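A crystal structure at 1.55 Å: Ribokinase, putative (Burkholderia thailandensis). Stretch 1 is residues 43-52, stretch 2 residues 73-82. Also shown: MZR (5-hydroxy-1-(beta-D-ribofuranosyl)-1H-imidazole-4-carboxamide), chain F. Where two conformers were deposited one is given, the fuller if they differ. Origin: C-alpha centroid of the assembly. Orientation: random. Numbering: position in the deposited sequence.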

# COMPACT_ATOMS: atom_id res chain seq x y z
N ARG B 43 -8.31 11.83 -1.26
CA ARG B 43 -8.03 13.13 -1.82
C ARG B 43 -6.79 13.01 -2.68
O ARG B 43 -5.75 12.54 -2.21
CB ARG B 43 -7.75 14.13 -0.71
CG ARG B 43 -8.63 15.33 -0.74
CD ARG B 43 -8.86 15.89 0.69
NE ARG B 43 -7.70 15.74 1.58
CZ ARG B 43 -6.54 16.37 1.45
NH1 ARG B 43 -6.32 17.18 0.41
NH2 ARG B 43 -5.57 16.17 2.33
N ARG B 44 -6.90 13.40 -3.94
CA ARG B 44 -5.71 13.32 -4.76
C ARG B 44 -4.82 14.54 -4.60
O ARG B 44 -5.24 15.69 -4.56
CB ARG B 44 -6.02 12.95 -6.22
CG ARG B 44 -6.71 11.59 -6.35
CD ARG B 44 -6.47 10.98 -7.72
NE ARG B 44 -6.88 11.84 -8.83
CZ ARG B 44 -6.75 11.49 -10.11
NH1 ARG B 44 -6.22 10.30 -10.43
NH2 ARG B 44 -7.14 12.34 -11.06
N GLU B 45 -3.54 14.23 -4.44
CA GLU B 45 -2.54 15.26 -4.19
C GLU B 45 -1.71 15.34 -5.46
O GLU B 45 -1.52 14.36 -6.20
CB GLU B 45 -1.61 14.86 -3.06
CG GLU B 45 -2.21 14.63 -1.68
CD GLU B 45 -2.56 15.88 -0.93
OE1 GLU B 45 -2.50 16.99 -1.52
OE2 GLU B 45 -2.89 15.73 0.28
N PHE B 46 -1.16 16.52 -5.70
CA PHE B 46 -0.26 16.67 -6.82
C PHE B 46 1.10 16.04 -6.53
O PHE B 46 1.73 16.37 -5.50
CB PHE B 46 -0.10 18.19 -7.13
CG PHE B 46 -1.38 18.84 -7.55
CD1 PHE B 46 -1.89 18.65 -8.82
CD2 PHE B 46 -2.12 19.58 -6.62
CE1 PHE B 46 -3.08 19.27 -9.21
CE2 PHE B 46 -3.34 20.19 -7.00
CZ PHE B 46 -3.81 20.02 -8.27
N GLY B 47 1.56 15.18 -7.46
CA GLY B 47 2.72 14.36 -7.20
C GLY B 47 3.43 14.00 -8.48
O GLY B 47 3.38 14.75 -9.46
N GLY B 48 4.14 12.89 -8.44
CA GLY B 48 5.07 12.49 -9.50
C GLY B 48 6.41 13.15 -9.23
O GLY B 48 6.50 14.30 -8.72
N CYS B 49 7.46 12.43 -9.54
CA CYS B 49 8.81 12.90 -9.20
C CYS B 49 9.17 14.21 -9.88
O CYS B 49 9.75 15.09 -9.26
CB CYS B 49 9.80 11.79 -9.55
SG CYS B 49 9.49 10.29 -8.47
N ALA B 50 8.79 14.36 -11.16
CA ALA B 50 9.11 15.63 -11.83
C ALA B 50 8.30 16.76 -11.25
O ALA B 50 8.83 17.87 -11.11
CB ALA B 50 8.88 15.56 -13.34
N GLY B 51 7.04 16.53 -10.92
CA GLY B 51 6.22 17.60 -10.35
C GLY B 51 6.86 18.00 -9.00
O GLY B 51 6.97 19.21 -8.69
N ASN B 52 7.20 17.01 -8.19
CA ASN B 52 7.72 17.30 -6.84
C ASN B 52 9.05 18.04 -6.88
O ASN B 52 9.25 19.01 -6.14
CB ASN B 52 7.92 15.98 -6.09
CG ASN B 52 6.60 15.21 -5.88
OD1 ASN B 52 5.49 15.74 -5.97
ND2 ASN B 52 6.76 13.94 -5.51
N VAL B 73 -7.76 13.25 -19.87
CA VAL B 73 -8.99 13.08 -19.14
C VAL B 73 -8.94 13.84 -17.84
O VAL B 73 -9.96 14.39 -17.41
CB VAL B 73 -9.30 11.58 -18.87
CG1 VAL B 73 -10.57 11.39 -17.94
CG2 VAL B 73 -9.49 10.85 -20.16
N ASP B 74 -7.77 13.85 -17.17
CA ASP B 74 -7.72 14.47 -15.85
C ASP B 74 -6.49 15.34 -15.66
O ASP B 74 -6.19 15.70 -14.54
CB ASP B 74 -7.84 13.40 -14.76
CG ASP B 74 -6.78 12.35 -14.86
OD1 ASP B 74 -5.91 12.45 -15.75
OD2 ASP B 74 -6.85 11.40 -14.02
N ALA B 75 -5.88 15.76 -16.76
CA ALA B 75 -4.69 16.66 -16.68
C ALA B 75 -5.01 18.07 -16.19
O ALA B 75 -4.10 18.72 -15.63
CB ALA B 75 -4.01 16.76 -17.99
N GLN B 76 -6.23 18.57 -16.39
CA GLN B 76 -6.45 20.02 -16.23
C GLN B 76 -6.09 20.61 -14.87
O GLN B 76 -5.45 21.68 -14.84
CB GLN B 76 -7.89 20.42 -16.62
CG GLN B 76 -8.02 21.94 -17.02
CD GLN B 76 -7.20 22.28 -18.26
OE1 GLN B 76 -7.40 21.67 -19.32
NE2 GLN B 76 -6.29 23.26 -18.16
N PRO B 77 -6.43 19.92 -13.77
CA PRO B 77 -6.04 20.52 -12.48
C PRO B 77 -4.54 20.71 -12.35
O PRO B 77 -4.08 21.70 -11.74
CB PRO B 77 -6.58 19.52 -11.44
CG PRO B 77 -7.83 18.98 -12.16
CD PRO B 77 -7.37 18.79 -13.59
N TYR B 78 -3.76 19.78 -12.87
CA TYR B 78 -2.30 19.91 -12.81
C TYR B 78 -1.80 21.01 -13.73
O TYR B 78 -0.91 21.76 -13.31
CB TYR B 78 -1.61 18.56 -13.13
CG TYR B 78 -0.45 18.22 -12.20
CD1 TYR B 78 -0.29 16.93 -11.67
CD2 TYR B 78 0.56 19.15 -11.95
CE1 TYR B 78 0.77 16.61 -10.84
CE2 TYR B 78 1.63 18.84 -11.12
CZ TYR B 78 1.73 17.56 -10.57
OH TYR B 78 2.80 17.27 -9.77
N LEU B 79 -2.37 21.12 -14.94
CA LEU B 79 -1.98 22.20 -15.86
C LEU B 79 -2.29 23.52 -15.19
O LEU B 79 -1.42 24.44 -15.25
CB LEU B 79 -2.69 22.11 -17.20
CG LEU B 79 -2.41 20.78 -17.92
CD1 LEU B 79 -3.21 20.77 -19.19
CD2 LEU B 79 -0.91 20.57 -18.23
N ASP B 80 -3.47 23.62 -14.57
CA ASP B 80 -3.87 24.93 -13.96
C ASP B 80 -2.97 25.25 -12.79
O ASP B 80 -2.60 26.40 -12.58
CB ASP B 80 -5.34 24.83 -13.54
CG ASP B 80 -6.28 24.80 -14.73
OD1 ASP B 80 -5.84 24.99 -15.88
OD2 ASP B 80 -7.47 24.62 -14.44
N ARG B 81 -2.57 24.24 -12.04
CA ARG B 81 -1.67 24.45 -10.91
C ARG B 81 -0.29 24.94 -11.40
O ARG B 81 0.30 25.84 -10.80
CB ARG B 81 -1.51 23.15 -10.16
CG ARG B 81 -0.39 23.17 -9.12
CD ARG B 81 -0.31 21.82 -8.46
NE ARG B 81 0.75 21.75 -7.44
CZ ARG B 81 0.61 22.27 -6.23
NH1 ARG B 81 -0.52 22.90 -5.94
NH2 ARG B 81 1.57 22.17 -5.31
N MET B 82 0.20 24.39 -12.51
CA MET B 82 1.49 24.79 -13.02
C MET B 82 1.41 26.25 -13.40
O MET B 82 2.33 27.02 -13.07
CB MET B 82 1.84 23.95 -14.23
CG MET B 82 2.26 22.58 -13.78
SD MET B 82 2.64 21.54 -15.20
CE MET B 82 4.07 22.37 -15.84
N1 MZR F . 7.60 5.57 -11.37
O3 MZR F . 7.08 8.03 -10.15
C4 MZR F . 6.70 7.15 -9.11
C5 MZR F . 6.75 5.71 -9.16
C6 MZR F . 7.19 4.90 -10.31
O6 MZR F . 7.11 3.66 -10.16
N7 MZR F . 6.28 5.33 -7.94
C8 MZR F . 5.99 6.45 -7.23
N9 MZR F . 6.24 7.59 -7.94
C1' MZR F . 6.09 8.98 -7.48
C2' MZR F . 4.80 9.35 -6.78
O2' MZR F . 3.93 9.86 -7.78
C3' MZR F . 5.28 10.35 -5.70
O3' MZR F . 4.76 11.68 -5.79
C4' MZR F . 6.78 10.36 -5.83
O4' MZR F . 7.07 9.12 -6.46
C5' MZR F . 7.45 10.44 -4.48
O5' MZR F . 8.88 10.47 -4.73
O HOH W 1 -5.59 9.35 -13.29

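Where a short strand and a helix cross steeply, a few side chains can make most of the contact, each suited to a different kind of partner. The ribokinase segments considered here illustrate the principle. Strand 45-47 and the helix that includes residues 76-82 run at 74° to one another, with axes 10.1 Å apart at closest approach, and the contact buries only 368 Å² counted over both sides. The backbones come nearest at Phe46 and Tyr78, whose CA atoms lie 7.1 Å apart.

Followed along the second stretch, the contact opens with charge. Asp74 directs its CA-to-CB bond toward the first stretch and receives Arg44 in a salt bridge: Arg44 NH2 donates to Asp74 OD2 over 3.1 Å, with a nearly linear angle of 176°. The carboxylate oxygen lies near the guanidinium plane, where the N-H bonds point. A water reinforces the pair, accepting from Arg44 NH1 at 3.1 Å and donating to Asp74 OD2 at 2.5 Å.

Pro77 begins the apolar part. Its CB lies 4.2 Å from Phe46 CE1, a van der Waals contact between apolar side chains.

Tyr78 combines two kinds of chemistry. Its CA-to-CB bond points sideways, yet the long side chain carries the hydroxyl to the first stretch. On the way, the face of its ring meets the edge of Phe46; the centroids are 5.0 Å apart and the planes inclined at 76°, an arrangement that sets the slightly positive C-H edge of one ring against the electron-rich face of the other. At the tip, Tyr78 OH donates a short 2.6 Å hydrogen bond to Gly47 O. The hydroxyl also sits 3.5 Å from Gly51 CA, in space left by the absence of a side chain: an ideal CB on Gly51 would fall 2.0 Å from Tyr78 OH. The bonded carbonyl immediately precedes Gly48, whose N donates to the ribose O3' of the bound MZR at 3.0 Å, so the tyrosine contact adjoins the ligand site.

One helical turn beyond Pro77, Arg81 returns to the same phenyl group. Its extended side chain, with chi1 to chi3 all t, lays CD 3.4 Å from the centroid of the Phe46 ring and 14° off the normal, a CH-pi contact in which the methylene next to the charged group meets the aromatic face. Phe46 thus engages Pro77, Tyr78 and Arg81, giving the small interface its apolar center.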